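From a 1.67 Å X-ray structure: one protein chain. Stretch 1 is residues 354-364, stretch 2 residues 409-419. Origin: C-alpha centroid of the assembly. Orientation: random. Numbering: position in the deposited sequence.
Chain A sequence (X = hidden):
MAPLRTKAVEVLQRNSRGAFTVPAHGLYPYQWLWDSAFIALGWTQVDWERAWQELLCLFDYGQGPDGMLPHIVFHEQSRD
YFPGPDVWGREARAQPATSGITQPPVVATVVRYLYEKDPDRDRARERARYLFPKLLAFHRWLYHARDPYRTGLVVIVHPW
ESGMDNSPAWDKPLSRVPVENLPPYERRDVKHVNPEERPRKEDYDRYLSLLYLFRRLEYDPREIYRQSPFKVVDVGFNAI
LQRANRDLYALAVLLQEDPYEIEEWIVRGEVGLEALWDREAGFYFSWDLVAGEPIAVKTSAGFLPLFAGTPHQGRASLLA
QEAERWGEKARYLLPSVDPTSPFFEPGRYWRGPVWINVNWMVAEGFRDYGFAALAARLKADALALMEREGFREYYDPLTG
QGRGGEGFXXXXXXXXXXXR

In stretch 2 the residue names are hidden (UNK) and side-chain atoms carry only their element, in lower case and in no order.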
# COMPACT_ATOMS: atom_id res chain seq x y z
N VAL A 354 5.82 19.82 24.65
CA VAL A 354 5.42 18.42 24.56
C VAL A 354 3.96 18.28 24.95
O VAL A 354 3.49 18.84 25.96
CB VAL A 354 6.28 17.52 25.50
CG1 VAL A 354 5.78 16.08 25.53
CG2 VAL A 354 7.75 17.53 25.09
N TRP A 355 3.23 17.51 24.16
CA TRP A 355 1.81 17.26 24.38
C TRP A 355 1.57 15.78 24.53
O TRP A 355 2.04 14.95 23.75
CB TRP A 355 0.98 17.77 23.21
CG TRP A 355 0.93 19.27 23.09
CD1 TRP A 355 1.93 20.10 22.65
CD2 TRP A 355 -0.18 20.10 23.38
NE1 TRP A 355 1.49 21.41 22.68
CE2 TRP A 355 0.20 21.44 23.11
CE3 TRP A 355 -1.47 19.85 23.85
CZ2 TRP A 355 -0.67 22.51 23.28
CZ3 TRP A 355 -2.33 20.90 24.03
CH2 TRP A 355 -1.93 22.22 23.74
N ILE A 356 0.76 15.42 25.52
CA ILE A 356 0.58 14.02 25.83
C ILE A 356 -0.21 13.27 24.76
O ILE A 356 0.09 12.10 24.46
CB ILE A 356 -0.09 13.85 27.21
CG1 ILE A 356 0.71 14.55 28.31
CG2 ILE A 356 -0.26 12.39 27.58
CD1 ILE A 356 2.14 14.12 28.49
N ASN A 357 -1.25 13.90 24.21
CA ASN A 357 -2.03 13.23 23.17
C ASN A 357 -1.21 12.89 21.90
O ASN A 357 -1.39 11.82 21.30
CB ASN A 357 -3.29 14.03 22.81
CG ASN A 357 -2.98 15.32 22.08
OD1 ASN A 357 -2.03 16.03 22.41
ND2 ASN A 357 -3.79 15.64 21.08
N VAL A 358 -0.33 13.81 21.52
CA VAL A 358 0.54 13.59 20.36
C VAL A 358 1.62 12.56 20.69
O VAL A 358 1.92 11.68 19.87
CB VAL A 358 1.12 14.92 19.82
CG1 VAL A 358 2.08 14.65 18.67
CG2 VAL A 358 -0.02 15.82 19.37
N ASN A 359 2.21 12.61 21.89
CA ASN A 359 3.14 11.54 22.29
C ASN A 359 2.46 10.18 22.15
O ASN A 359 3.07 9.20 21.67
CB ASN A 359 3.60 11.68 23.75
CG ASN A 359 4.88 12.48 23.91
OD1 ASN A 359 5.79 12.12 24.74
ND2 ASN A 359 5.00 13.52 23.18
N TRP A 360 1.21 10.10 22.61
CA TRP A 360 0.45 8.85 22.56
C TRP A 360 0.19 8.39 21.11
O TRP A 360 0.49 7.22 20.77
CB TRP A 360 -0.84 8.97 23.37
CG TRP A 360 -1.66 7.72 23.28
CD1 TRP A 360 -1.41 6.52 23.91
CD2 TRP A 360 -2.82 7.53 22.48
NE1 TRP A 360 -2.36 5.60 23.54
CE2 TRP A 360 -3.23 6.19 22.66
CE3 TRP A 360 -3.56 8.36 21.63
CZ2 TRP A 360 -4.35 5.66 22.02
CZ3 TRP A 360 -4.68 7.83 20.99
CH2 TRP A 360 -5.06 6.50 21.19
N MET A 361 -0.32 9.27 20.25
CA MET A 361 -0.62 8.85 18.87
C MET A 361 0.66 8.45 18.13
O MET A 361 0.67 7.49 17.37
CB MET A 361 -1.33 9.93 18.07
CG MET A 361 -2.76 10.17 18.52
SD MET A 361 -3.63 11.42 17.55
CE MET A 361 -2.92 12.92 18.19
N VAL A 362 1.73 9.21 18.34
CA VAL A 362 2.99 8.93 17.66
C VAL A 362 3.66 7.65 18.20
O VAL A 362 4.21 6.88 17.42
CB VAL A 362 3.93 10.15 17.70
CG1 VAL A 362 5.28 9.84 17.08
CG2 VAL A 362 3.27 11.30 16.98
N ALA A 363 3.58 7.41 19.51
CA ALA A 363 4.05 6.13 20.07
C ALA A 363 3.27 4.95 19.50
O ALA A 363 3.86 3.94 19.14
CB ALA A 363 3.93 6.14 21.59
N GLU A 364 1.95 5.09 19.44
CA GLU A 364 1.09 4.08 18.80
C GLU A 364 1.60 3.78 17.39
O GLU A 364 1.74 2.63 17.01
CB GLU A 364 -0.37 4.55 18.77
CG GLU A 364 -1.09 4.35 20.09
CD GLU A 364 -1.60 2.94 20.27
OE1 GLU A 364 -1.99 2.32 19.26
OE2 GLU A 364 -1.69 2.46 21.42
N UNK A 409 -7.50 17.49 31.17
CA UNK A 409 -8.20 16.21 31.08
C UNK A 409 -7.52 15.17 30.20
O UNK A 409 -7.35 14.04 30.64
c UNK A 409 -9.65 16.42 30.66
o UNK A 409 -10.33 17.16 31.66
N UNK A 410 -7.12 15.49 28.97
CA UNK A 410 -6.60 14.39 28.16
C UNK A 410 -5.25 13.86 28.65
O UNK A 410 -4.87 12.72 28.36
c UNK A 410 -5.55 15.50 26.03
c UNK A 410 -5.53 18.11 22.77
c UNK A 410 -6.60 14.66 26.65
c UNK A 410 -6.89 16.65 24.12
c UNK A 410 -4.20 15.59 26.32
n UNK A 410 -3.60 16.45 25.45
c UNK A 410 -6.76 17.52 23.07
c UNK A 410 -5.76 16.33 24.88
c UNK A 410 -4.53 16.91 24.55
c UNK A 410 -4.40 17.81 23.49
N UNK A 411 -4.54 14.68 29.41
CA UNK A 411 -3.29 14.23 30.03
C UNK A 411 -3.60 13.16 31.07
O UNK A 411 -3.03 12.08 31.05
o UNK A 411 -2.13 16.32 29.61
c UNK A 411 -2.53 15.42 30.63
N UNK A 412 -4.55 13.46 31.96
CA UNK A 412 -5.03 12.49 32.93
C UNK A 412 -5.60 11.25 32.25
O UNK A 412 -5.26 10.11 32.60
c UNK A 412 -6.04 13.12 33.87
N UNK A 413 -6.44 11.46 31.24
CA UNK A 413 -7.06 10.36 30.56
C UNK A 413 -6.06 9.40 29.95
O UNK A 413 -6.21 8.18 30.04
c UNK A 413 -8.00 10.87 29.47
N UNK A 414 -5.06 9.96 29.29
CA UNK A 414 -4.10 9.13 28.59
C UNK A 414 -3.08 8.53 29.55
O UNK A 414 -2.61 7.43 29.31
c UNK A 414 -4.87 8.90 25.60
c UNK A 414 -3.45 9.90 27.43
c UNK A 414 -3.79 11.11 25.23
c UNK A 414 -4.41 10.19 26.27
N UNK A 415 -2.80 9.18 30.68
CA UNK A 415 -2.04 8.51 31.76
C UNK A 415 -2.73 7.21 32.15
O UNK A 415 -2.08 6.17 32.28
c UNK A 415 -1.92 9.42 32.97
N UNK A 416 -4.05 7.26 32.34
CA UNK A 416 -4.85 6.10 32.70
C UNK A 416 -4.88 5.05 31.59
O UNK A 416 -4.69 3.87 31.83
c UNK A 416 -6.46 6.09 35.46
c UNK A 416 -6.28 6.54 33.04
c UNK A 416 -7.74 7.99 34.45
c UNK A 416 -6.45 7.18 34.40
N UNK A 417 -5.12 5.49 30.36
CA UNK A 417 -5.19 4.56 29.25
C UNK A 417 -3.84 3.87 28.99
O UNK A 417 -3.78 2.64 28.78
c UNK A 417 -5.72 5.24 27.98
c UNK A 417 -7.52 2.52 26.10
c UNK A 417 -6.09 4.26 26.91
c UNK A 417 -5.33 4.16 25.75
c UNK A 417 -6.76 2.42 24.96
c UNK A 417 -7.18 3.43 27.08
c UNK A 417 -5.66 3.23 24.78
N UNK A 418 -2.76 4.64 29.03
CA UNK A 418 -1.43 4.13 28.67
C UNK A 418 -0.93 3.12 29.69
O UNK A 418 -0.15 2.23 29.35
c UNK A 418 1.11 7.69 26.96
c UNK A 418 1.12 6.31 26.74
c UNK A 418 1.88 8.50 26.12
c UNK A 418 0.88 4.10 26.69
c UNK A 418 -0.43 5.28 28.53
c UNK A 418 2.66 7.96 25.10
c UNK A 418 0.48 5.21 27.36
n UNK A 418 1.74 4.45 25.67
c UNK A 418 1.90 5.80 25.68
c UNK A 418 2.69 6.62 24.86
N UNK A 419 -1.41 3.23 30.93
CA UNK A 419 -0.95 2.36 32.01
C UNK A 419 -2.00 1.30 32.36
O UNK A 419 -1.91 0.66 33.41
o UNK A 419 -1.65 3.88 33.78
c UNK A 419 -0.53 3.13 33.26
c UNK A 419 0.66 4.07 32.99
O HOH W 1 -1.13 17.20 26.90

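Position 409 carries one carbon and then one oxygen, unbranched, which identifies Ser409. Its side chain is out of reach of stretch 1 and takes no part in the contact.

Position 410 has one carbon followed by fused five- and six-membered rings holding eight carbons and one nitrogen, an indole. The CB of Asn357 lies 3.7 Å from the centroid of the five-membered ring and 17° off its normal, a CH-pi contact over the face, while the CE3 of Trp355 approaches the ring edge near its plane. This is Trp410. Its CZ2 is 3.6 Å from Trp355 CE3 and 3.2 Å from Asn357 OD1. Its NE1 lies 3.4 Å from Asn357 OD1, but the angle is too poor for a hydrogen bond; the indole nitrogen instead donates to water 1, with NE1 3.0 Å from the water O.

Position 411 again shows one carbon and one oxygen. The oxygen accepts a hydrogen bond from water 1, and the residue is Ser411. Ser411 OG is 3.0 Å from the water O and 3.6 Å from Ile356 CG1. Since Ile356 N also donates to the same water, at 2.9 Å from its O, one solvent molecule joins the start of the first helix to two residues of the second.

Positions 412 and 413 each have a single side-chain carbon: Ala412 and Ala413. The methyl groups of both make no contact with stretch 1; the CA-to-CB bond of Ala412 points away from it.

Position 414 has four carbons forked at the second, and its CA-to-CB bond points toward stretch 1. The fork after CB identifies Leu414. Its CD1 packs 3.4 Å from Asn357 CA, and its CD2 sits 4.2 Å from the centroid of the Trp360 five-membered ring, 18° off the normal, a CH-pi contact over one face. Leu414 CB also meets Ile356 CG2 at 4.0 Å.

Position 415 has one carbon, hence Ala415; position 416, with four carbons forked at the second, is Leu416. Neither makes a contact.

Position 417 shows one carbon and a six-carbon ring with no heteroatom or further substituent, and this ring meets the Trp360 ring; it is Phe417. Its CE2 lies 3.9 Å from Trp360 CZ2.

Position 418 has another indole, with one ring nitrogen and eight ring carbons, and its rings reach Trp360 and Ala363: Trp418. Its CA-to-CB bond points sideways, but the ring end comes nearer, bringing CZ2 to 3.5 Å from Ala363 CB and CH2 to 3.5 Å from Trp360 CA. The Trp360 edge meets the Trp418 face, with planes at 89°; the centroids of the Trp360 five-membered ring and the Trp418 six-membered ring are 5.0 Å apart.

Position 419 has one carbon bearing an oxygen and a carbon, so it is Thr419. It lies beyond reach of stretch 1, and its OG1 donates to Ala415 O at 2.8 Å.

The helix axes approach to 9.7 Å at 36°, and the contact buries 600 Å² in total. No direct hydrogen bond crosses it: aromatic and aliphatic packing dominates, with Trp360 between Leu414 on one face and Trp418 at its edge, and water 1 supplies the polar link.

Stretch 2 (409-419) SWSAALALFWT
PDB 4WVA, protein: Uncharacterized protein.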